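Local coordinates for GCN5-related N-acetyltransferase (Kribbella flavida, PDB 4H89), which probably transfers an acyl group, most likely acetyl from acetyl-CoA, to an acceptor substrate, at residues A[138-152]-A[161-173]. Residues are numbered along the deposited sequence; the frame is centred on the assembly and turned at random. Where two conformers were deposited one is given.
Sequences VKLWQSLGFRVIGTV and HGYVGLHVMHRPL
One face of the Phe146 ring carries the CB of Arg171, 3.7 Å from the ring centroid in a CH-pi contact; Trp141 O and His170 N lie in plane at its edge, and Phe127 stacks on the ring from outside the two segments. At His167, Val148 CG2 sits over the middle of one imidazole face, and at the ring edge lie Val138 CG2 and Thr151 OG1. Thr151 OG1 is 2.8 Å from His167 ND1, a hydrogen bond that fixes the rotation of the imidazole; a threonine suits the place because its CG2 lies by Gly165 CA while its hydroxyl serves the ring. Trp141 offers an edge, its CD1 3.8 Å from the selenium of selenomethionine Met169 in a Met-aromatic contact. The flexible, unbranched Met169 chain bends at chi3 (73°), which brings CE to Gln142 CG at 3.8 Å and also near Phe146 CB, Val148 CG2 and Val138 CG1, filling the space between the helix and the strand it lies over.

This is the C-terminal end of the GNAT fold: helix 135-143 leads into strand 147-155, which pairs antiparallel with strand 164-172, itself flanked by strand 124-131. A beta bulge between Val148 and Gly150 shifts the register by one residue. The helix ends in a Schellman motif with Gly145, at positive phi, as C-prime residue; a side chain there would jam against the preceding carbonyl O. In one of its two conformers, Arg171 extends from CG to NE, crossing Phe146 at about a right angle, and NE donates to Leu144 O, nearly straight (170°) and in the carbonyl plane. An alanine in place of Phe146 would probably open a gap beneath Arg171 CB and CD and let the arginine chain shift. Ile149, at the bulge, brings CG1 to His170 CB at 3.5 Å, and both residues also pack against the second subunit.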
ATOM      1  N   VAL A 138      -6.201 -15.158  -9.100  1.00 14.61           N
ATOM      2  CA  VAL A 138      -6.624 -15.599  -7.795  1.00 15.58           C
ATOM      3  C   VAL A 138      -6.398 -17.087  -7.637  1.00 15.60           C
ATOM      4  O   VAL A 138      -5.808 -17.541  -6.668  1.00 16.15           O
ATOM      5  CB  VAL A 138      -8.089 -15.221  -7.467  1.00 17.09           C
ATOM      6  CG1 VAL A 138      -8.464 -15.756  -6.106  1.00 17.12           C
ATOM      7  CG2 VAL A 138      -8.270 -13.697  -7.448  1.00 18.44           C
ATOM      8  N   LYS A 139      -6.915 -17.874  -8.568  1.00 16.18           N
ATOM      9  CA  LYS A 139      -6.796 -19.313  -8.502  1.00 17.29           C
ATOM     10  C   LYS A 139      -5.349 -19.769  -8.609  1.00 16.02           C
ATOM     11  O   LYS A 139      -4.958 -20.732  -7.964  1.00 15.95           O
ATOM     12  CB  LYS A 139      -7.694 -19.973  -9.554  1.00 19.92           C
ATOM     13  CG  LYS A 139      -9.171 -19.750  -9.190  1.00 21.76           C
ATOM     14  CD  LYS A 139     -10.071 -20.427 -10.194  1.00 30.00           C
ATOM     15  CE  LYS A 139     -11.541 -20.124  -9.924  1.00 37.51           C
ATOM     16  NZ  LYS A 139     -11.940 -20.456  -8.521  1.00 42.78           N
ATOM     17  N   LEU A 140      -4.553 -19.096  -9.427  1.00 15.90           N
ATOM     18  CA  LEU A 140      -3.147 -19.439  -9.556  1.00 14.99           C
ATOM     19  C   LEU A 140      -2.442 -19.188  -8.225  1.00 15.14           C
ATOM     20  O   LEU A 140      -1.742 -20.053  -7.726  1.00 15.43           O
ATOM     21  CB  LEU A 140      -2.486 -18.602 -10.673  1.00 16.61           C
ATOM     22  CG  LEU A 140      -0.950 -18.695 -10.776  1.00 18.67           C
ATOM     23  CD1 LEU A 140      -0.519 -20.111 -11.057  1.00 22.21           C
ATOM     24  CD2 LEU A 140      -0.407 -17.743 -11.835  1.00 23.21           C
ATOM     25  N   TRP A 141      -2.701 -18.040  -7.613  1.00 15.17           N
ATOM     26  CA  TRP A 141      -2.056 -17.740  -6.344  1.00 15.11           C
ATOM     27  C   TRP A 141      -2.508 -18.739  -5.268  1.00 14.74           C
ATOM     28  O   TRP A 141      -1.687 -19.197  -4.472  1.00 15.05           O
ATOM     29  CB  TRP A 141      -2.336 -16.328  -5.877  1.00 16.57           C
ATOM     30  CG  TRP A 141      -2.052 -15.216  -6.784  1.00 21.22           C
ATOM     31  CD1 TRP A 141      -2.738 -13.987  -6.814  1.00 23.34           C
ATOM     32  CD2 TRP A 141      -1.091 -15.145  -7.774  1.00 21.08           C
ATOM     33  NE1 TRP A 141      -2.231 -13.193  -7.739  1.00 25.27           N
ATOM     34  CE2 TRP A 141      -1.196 -13.851  -8.348  1.00 21.66           C
ATOM     35  CE3 TRP A 141      -0.119 -15.999  -8.239  1.00 20.64           C
ATOM     36  CZ2 TRP A 141      -0.410 -13.431  -9.397  1.00 28.00           C
ATOM     37  CZ3 TRP A 141       0.651 -15.600  -9.298  1.00 26.57           C
ATOM     38  CH2 TRP A 141       0.530 -14.316  -9.863  1.00 29.70           C
ATOM     39  N   GLN A 142      -3.794 -19.075  -5.226  1.00 14.81           N
ATOM     40  CA  GLN A 142      -4.268 -20.115  -4.301  1.00 13.18           C
ATOM     41  C   GLN A 142      -3.529 -21.430  -4.527  1.00 14.22           C
ATOM     42  O   GLN A 142      -3.182 -22.124  -3.557  1.00 16.50           O
ATOM     43  CB  GLN A 142      -5.788 -20.293  -4.416  1.00 16.43           C
ATOM     44  CG  GLN A 142      -6.537 -19.109  -3.828  1.00 16.86           C
ATOM     45  CD  GLN A 142      -8.018 -19.160  -4.071  1.00 17.33           C
ATOM     46  OE1 GLN A 142      -8.467 -19.549  -5.159  1.00 20.70           O
ATOM     47  NE2 GLN A 142      -8.783 -18.702  -3.109  1.00 20.76           N
ATOM     48  N   SER A 143      -3.317 -21.802  -5.788  1.00 15.27           N
ATOM     49  CA  SER A 143      -2.618 -23.052  -6.100  1.00 16.86           C
ATOM     50  C   SER A 143      -1.163 -23.051  -5.630  1.00 16.46           C
ATOM     51  O   SER A 143      -0.569 -24.117  -5.468  1.00 18.94           O
ATOM     52  CB  SER A 143      -2.682 -23.374  -7.596  1.00 18.52           C
ATOM     53  OG  SER A 143      -1.735 -22.643  -8.360  1.00 20.03           O
ATOM     54  N   LEU A 144      -0.628 -21.853  -5.378  1.00 14.36           N
ATOM     55  CA  LEU A 144       0.736 -21.664  -4.914  1.00 15.10           C
ATOM     56  C   LEU A 144       0.783 -21.330  -3.450  1.00 15.33           C
ATOM     57  O   LEU A 144       1.812 -20.888  -2.959  1.00 17.09           O
ATOM     58  CB  LEU A 144       1.433 -20.591  -5.732  1.00 16.15           C
ATOM     59  CG  LEU A 144       1.696 -21.012  -7.179  1.00 16.60           C
ATOM     60  CD1 LEU A 144       2.158 -19.794  -7.964  1.00 19.74           C
ATOM     61  CD2 LEU A 144       2.667 -22.171  -7.262  1.00 22.84           C
ATOM     62  N   GLY A 145      -0.329 -21.505  -2.743  1.00 14.63           N
ATOM     63  CA  GLY A 145      -0.338 -21.414  -1.298  1.00 14.99           C
ATOM     64  C   GLY A 145      -0.867 -20.141  -0.683  1.00 15.46           C
ATOM     65  O   GLY A 145      -0.918 -20.030   0.529  1.00 15.96           O
ATOM     66  N   PHE A 146      -1.255 -19.167  -1.491  1.00 13.48           N
ATOM     67  CA  PHE A 146      -1.819 -17.926  -0.964  1.00 13.65           C
ATOM     68  C   PHE A 146      -3.269 -18.111  -0.595  1.00 13.63           C
ATOM     69  O   PHE A 146      -3.975 -18.878  -1.225  1.00 15.36           O
ATOM     70  CB  PHE A 146      -1.727 -16.797  -1.999  1.00 13.59           C
ATOM     71  CG  PHE A 146      -0.346 -16.264  -2.229  1.00 12.63           C
ATOM     72  CD1 PHE A 146       0.506 -16.903  -3.094  1.00 14.65           C
ATOM     73  CD2 PHE A 146       0.041 -15.074  -1.667  1.00 13.70           C
ATOM     74  CE1 PHE A 146       1.785 -16.435  -3.275  1.00 14.88           C
ATOM     75  CE2 PHE A 146       1.329 -14.603  -1.844  1.00 15.87           C
ATOM     76  CZ  PHE A 146       2.181 -15.252  -2.684  1.00 15.00           C
ATOM     77  N   ARG A 147      -3.707 -17.392   0.421  0.50 13.41           N
ATOM     78  CA  ARG A 147      -5.115 -17.351   0.766  0.50 14.11           C
ATOM     79  C   ARG A 147      -5.613 -15.939   0.856  0.50 13.53           C
ATOM     80  O   ARG A 147      -4.851 -14.989   1.116  0.50 14.73           O
ATOM     81  CB  ARG A 147      -5.413 -18.060   2.089  0.50 18.39           C
ATOM     82  CG  ARG A 147      -4.926 -17.348   3.341  0.50 19.71           C
ATOM     83  CD  ARG A 147      -5.493 -17.946   4.650  0.50 24.76           C
ATOM     84  NE  ARG A 147      -4.830 -17.408   5.852  0.50 27.42           N
ATOM     85  CZ  ARG A 147      -5.422 -16.678   6.794  0.50 32.27           C
ATOM     86  NH1 ARG A 147      -4.712 -16.229   7.843  0.50 31.33           N
ATOM     87  NH2 ARG A 147      -6.719 -16.406   6.706  0.50 37.24           N
ATOM     88  N   VAL A 148      -6.925 -15.791   0.676  1.00 13.65           N
ATOM     89  CA  VAL A 148      -7.565 -14.514   0.847  1.00 13.57           C
ATOM     90  C   VAL A 148      -7.744 -14.250   2.366  1.00 14.65           C
ATOM     91  O   VAL A 148      -8.374 -15.023   3.069  1.00 17.64           O
ATOM     92  CB  VAL A 148      -8.906 -14.477   0.149  1.00 14.72           C
ATOM     93  CG1 VAL A 148      -9.629 -13.144   0.409  1.00 15.37           C
ATOM     94  CG2 VAL A 148      -8.710 -14.663  -1.352  1.00 16.02           C
ATOM     95  N   ILE A 149      -7.124 -13.165   2.855  1.00 14.02           N
ATOM     96  CA  ILE A 149      -7.213 -12.678   4.253  1.00 15.35           C
ATOM     97  C   ILE A 149      -8.533 -11.941   4.456  1.00 15.21           C
ATOM     98  O   ILE A 149      -9.120 -11.945   5.514  1.00 17.20           O
ATOM     99  CB  ILE A 149      -5.976 -11.677   4.521  1.00 19.12           C
ATOM    100  CG1 ILE A 149      -4.666 -12.430   4.509  1.00 21.62           C
ATOM    101  CG2 ILE A 149      -6.142 -10.796   5.739  1.00 22.30           C
ATOM    102  CD1 ILE A 149      -4.637 -13.520   5.545  1.00 21.54           C
ATOM    103  N   GLY A 150      -8.949 -11.243   3.416  1.00 14.66           N
ATOM    104  CA  GLY A 150     -10.188 -10.482   3.427  1.00 14.88           C
ATOM    105  C   GLY A 150     -10.328  -9.749   2.088  1.00 12.96           C
ATOM    106  O   GLY A 150      -9.400  -9.752   1.270  1.00 13.93           O
ATOM    107  N   THR A 151     -11.495  -9.170   1.851  1.00 14.51           N
ATOM    108  CA  THR A 151     -11.781  -8.481   0.603  1.00 13.98           C
ATOM    109  C   THR A 151     -12.398  -7.130   0.908  1.00 14.58           C
ATOM    110  O   THR A 151     -13.373  -7.034   1.664  1.00 15.22           O
ATOM    111  CB  THR A 151     -12.750  -9.312  -0.250  1.00 14.52           C
ATOM    112  OG1 THR A 151     -12.230 -10.639  -0.408  1.00 15.73           O
ATOM    113  CG2 THR A 151     -12.947  -8.635  -1.624  1.00 16.12           C
ATOM    114  N   VAL A 152     -11.789  -6.082   0.377  1.00 14.14           N
ATOM    115  CA  VAL A 152     -12.335  -4.747   0.504  1.00 13.87           C
ATOM    116  C   VAL A 152     -13.404  -4.592  -0.586  1.00 13.13           C
ATOM    117  O   VAL A 152     -13.082  -4.682  -1.773  1.00 13.92           O
ATOM    118  CB  VAL A 152     -11.258  -3.658   0.372  1.00 15.48           C
ATOM    119  CG1 VAL A 152     -11.885  -2.292   0.584  1.00 15.93           C
ATOM    120  CG2 VAL A 152     -10.070  -3.886   1.339  1.00 17.57           C
ATOM    121  N   HIS A 161     -17.536  -5.108 -15.089  1.00 14.47           N
ATOM    122  CA  HIS A 161     -18.236  -5.678 -13.923  1.00 15.02           C
ATOM    123  C   HIS A 161     -18.579  -4.654 -12.873  1.00 16.38           C
ATOM    124  O   HIS A 161     -19.160  -5.002 -11.838  1.00 18.58           O
ATOM    125  CB  HIS A 161     -17.415  -6.817 -13.305  1.00 15.87           C
ATOM    126  CG  HIS A 161     -17.097  -7.879 -14.287  1.00 16.78           C
ATOM    127  ND1 HIS A 161     -18.052  -8.420 -15.128  1.00 18.33           N
ATOM    128  CD2 HIS A 161     -15.930  -8.464 -14.608  1.00 18.57           C
ATOM    129  CE1 HIS A 161     -17.473  -9.298 -15.915  1.00 21.53           C
ATOM    130  NE2 HIS A 161     -16.193  -9.359 -15.607  1.00 21.43           N
ATOM    131  N   GLY A 162     -18.207  -3.392 -13.115  1.00 15.83           N
ATOM    132  CA  GLY A 162     -18.524  -2.314 -12.204  1.00 15.73           C
ATOM    133  C   GLY A 162     -17.599  -2.316 -10.992  1.00 12.84           C
ATOM    134  O   GLY A 162     -16.448  -2.788 -11.067  1.00 13.63           O
ATOM    135  N   TYR A 163     -18.096  -1.783  -9.897  1.00 14.01           N
ATOM    136  CA  TYR A 163     -17.289  -1.751  -8.682  1.00 12.62           C
ATOM    137  C   TYR A 163     -17.208  -3.156  -8.080  1.00 14.41           C
ATOM    138  O   TYR A 163     -18.232  -3.767  -7.795  1.00 15.65           O
ATOM    139  CB  TYR A 163     -17.821  -0.775  -7.639  1.00 14.52           C
ATOM    140  CG  TYR A 163     -17.742   0.673  -8.066  1.00 12.91           C
ATOM    141  CD1 TYR A 163     -16.540   1.367  -8.034  1.00 13.81           C
ATOM    142  CD2 TYR A 163     -18.859   1.355  -8.528  1.00 13.90           C
ATOM    143  CE1 TYR A 163     -16.467   2.692  -8.424  1.00 14.55           C
ATOM    144  CE2 TYR A 163     -18.787   2.680  -8.912  1.00 14.50           C
ATOM    145  CZ  TYR A 163     -17.613   3.345  -8.870  1.00 13.31           C
ATOM    146  OH  TYR A 163     -17.489   4.648  -9.260  1.00 15.46           O
ATOM    147  N   VAL A 164     -15.997  -3.670  -7.962  1.00 12.65           N
ATOM    148  CA  VAL A 164     -15.713  -5.017  -7.473  1.00 13.17           C
ATOM    149  C   VAL A 164     -14.657  -4.966  -6.360  1.00 12.90           C
ATOM    150  O   VAL A 164     -13.985  -3.945  -6.105  1.00 13.27           O
ATOM    151  CB  VAL A 164     -15.260  -5.953  -8.615  1.00 13.38           C
ATOM    152  CG1 VAL A 164     -16.338  -6.015  -9.681  1.00 15.00           C
ATOM    153  CG2 VAL A 164     -13.931  -5.550  -9.217  1.00 15.41           C
ATOM    154  N   GLY A 165     -14.524  -6.086  -5.656  1.00 12.18           N
ATOM    155  CA  GLY A 165     -13.619  -6.141  -4.505  1.00 12.18           C
ATOM    156  C   GLY A 165     -12.156  -6.268  -4.854  1.00 13.52           C
ATOM    157  O   GLY A 165     -11.775  -6.736  -5.908  1.00 13.11           O
ATOM    158  N   LEU A 166     -11.335  -5.862  -3.867  1.00 12.90           N
ATOM    159  CA  LEU A 166      -9.911  -6.101  -3.884  1.00 13.48           C
ATOM    160  C   LEU A 166      -9.539  -7.047  -2.725  1.00 13.37           C
ATOM    161  O   LEU A 166      -9.704  -6.673  -1.568  1.00 14.45           O
ATOM    162  CB  LEU A 166      -9.142  -4.780  -3.765  1.00 13.13           C
ATOM    163  CG  LEU A 166      -9.170  -3.835  -4.974  1.00 13.59           C
ATOM    164  CD1 LEU A 166      -8.410  -2.564  -4.619  1.00 15.79           C
ATOM    165  CD2 LEU A 166      -8.577  -4.510  -6.226  1.00 14.97           C
ATOM    166  N   HIS A 167      -9.057  -8.247  -3.046  1.00 12.30           N
ATOM    167  CA  HIS A 167      -8.622  -9.181  -2.042  1.00 12.96           C
ATOM    168  C   HIS A 167      -7.269  -8.728  -1.504  1.00 13.96           C
ATOM    169  O   HIS A 167      -6.415  -8.266  -2.278  1.00 15.40           O
ATOM    170  CB  HIS A 167      -8.377 -10.549  -2.637  1.00 13.97           C
ATOM    171  CG  HIS A 167      -9.542 -11.247  -3.217  1.00 14.21           C
ATOM    172  ND1 HIS A 167     -10.769 -11.406  -2.634  1.00 15.98           N
ATOM    173  CD2 HIS A 167      -9.573 -11.927  -4.382  1.00 15.41           C
ATOM    174  CE1 HIS A 167     -11.513 -12.156  -3.439  1.00 16.77           C
ATOM    175  NE2 HIS A 167     -10.804 -12.473  -4.503  1.00 17.55           N
ATOM    176  N   VAL A 168      -7.044  -8.990  -0.219  1.00 12.66           N
ATOM    177  CA  VAL A 168      -5.706  -9.006   0.341  1.00 13.21           C
ATOM    178  C   VAL A 168      -5.350 -10.479   0.472  1.00 13.08           C
ATOM    179  O   VAL A 168      -6.134 -11.229   1.026  1.00 14.72           O
ATOM    180  CB  VAL A 168      -5.702  -8.337   1.733  1.00 15.38           C
ATOM    181  CG1 VAL A 168      -4.294  -8.413   2.345  1.00 15.84           C
ATOM    182  CG2 VAL A 168      -6.185  -6.891   1.579  1.00 19.42           C
HETATM  183  N   MSE A 169      -4.216 -10.895  -0.072  1.00 12.91           N
HETATM  184  CA  MSE A 169      -3.819 -12.286  -0.078  1.00 13.59           C
HETATM  185  C   MSE A 169      -2.483 -12.445   0.637  1.00 13.98           C
HETATM  186  O   MSE A 169      -1.667 -11.529   0.670  1.00 14.65           O
HETATM  187  CB  MSE A 169      -3.709 -12.864  -1.457  1.00 13.12           C
HETATM  188  CG  MSE A 169      -5.030 -12.710  -2.217  1.00 15.20           C
HETATM  189 SE   MSE A 169      -5.178 -13.682  -3.888  0.90 17.31          SE
HETATM  190  CE  MSE A 169      -5.379 -15.520  -3.313  1.00 17.93           C
ATOM    191  N   HIS A 170      -2.269 -13.616   1.221  1.00 12.75           N
ATOM    192  CA  HIS A 170      -1.112 -13.849   2.072  1.00 13.13           C
ATOM    193  C   HIS A 170      -0.687 -15.292   2.023  1.00 12.73           C
ATOM    194  O   HIS A 170      -1.507 -16.198   1.875  1.00 13.17           O
ATOM    195  CB  HIS A 170      -1.502 -13.484   3.493  1.00 14.57           C
ATOM    196  CG  HIS A 170      -0.469 -13.794   4.535  1.00 16.00           C
ATOM    197  ND1 HIS A 170      -0.483 -14.973   5.234  1.00 17.75           N
ATOM    198  CD2 HIS A 170       0.588 -13.083   5.018  1.00 17.24           C
ATOM    199  CE1 HIS A 170       0.499 -14.977   6.106  1.00 17.65           C
ATOM    200  NE2 HIS A 170       1.142 -13.835   6.012  1.00 17.07           N
ATOM    201  N   ARG A 171       0.620 -15.515   2.145  0.50 12.20           N
ATOM    202  CA  ARG A 171       1.217 -16.863   2.206  0.50 13.98           C
ATOM    203  C   ARG A 171       2.322 -16.797   3.259  0.50 13.66           C
ATOM    204  O   ARG A 171       3.167 -15.906   3.165  0.50 14.36           O
ATOM    205  CB  ARG A 171       1.863 -17.152   0.841  0.50 17.24           C
ATOM    206  CG  ARG A 171       2.365 -18.558   0.656  0.50 15.72           C
ATOM    207  CD  ARG A 171       3.196 -18.639  -0.596  0.50 15.75           C
ATOM    208  NE  ARG A 171       3.382 -19.999  -1.082  0.50 16.26           N
ATOM    209  CZ  ARG A 171       4.207 -20.880  -0.552  0.50 15.83           C
ATOM    210  NH1 ARG A 171       4.889 -20.629   0.561  0.50 18.32           N
ATOM    211  NH2 ARG A 171       4.345 -22.031  -1.145  0.50 16.49           N
ATOM    212  N   PRO A 172       2.352 -17.727   4.258  1.00 14.09           N
ATOM    213  CA  PRO A 172       3.527 -17.835   5.102  1.00 13.41           C
ATOM    214  C   PRO A 172       4.701 -18.457   4.359  1.00 13.64           C
ATOM    215  O   PRO A 172       4.507 -19.172   3.377  1.00 14.30           O
ATOM    216  CB  PRO A 172       3.077 -18.753   6.247  1.00 16.89           C
ATOM    217  CG  PRO A 172       2.084 -19.652   5.582  1.00 19.43           C
ATOM    218  CD  PRO A 172       1.348 -18.751   4.590  1.00 16.35           C
ATOM    219  N   LEU A 173       5.917 -18.173   4.822  1.00 14.54           N
ATOM    220  CA  LEU A 173       7.131 -18.814   4.358  1.00 14.91           C
ATOM    221  C   LEU A 173       7.808 -19.501   5.536  1.00 19.26           C
ATOM    222  O   LEU A 173       8.678 -20.338   5.335  1.00 20.92           O
ATOM    223  CB  LEU A 173       8.091 -17.787   3.780  1.00 14.21           C
ATOM    224  CG  LEU A 173       7.647 -17.108   2.505  1.00 15.39           C
ATOM    225  CD1 LEU A 173       8.568 -15.930   2.239  1.00 16.10           C
ATOM    226  CD2 LEU A 173       7.626 -18.070   1.326  1.00 18.39           C
ATOM    227  OXT LEU A 173       7.511 -19.185   6.690  1.00 22.23           O
TER
HETATM  228  O   HOH W   1      -1.728 -19.198   3.147  1.00 24.85           O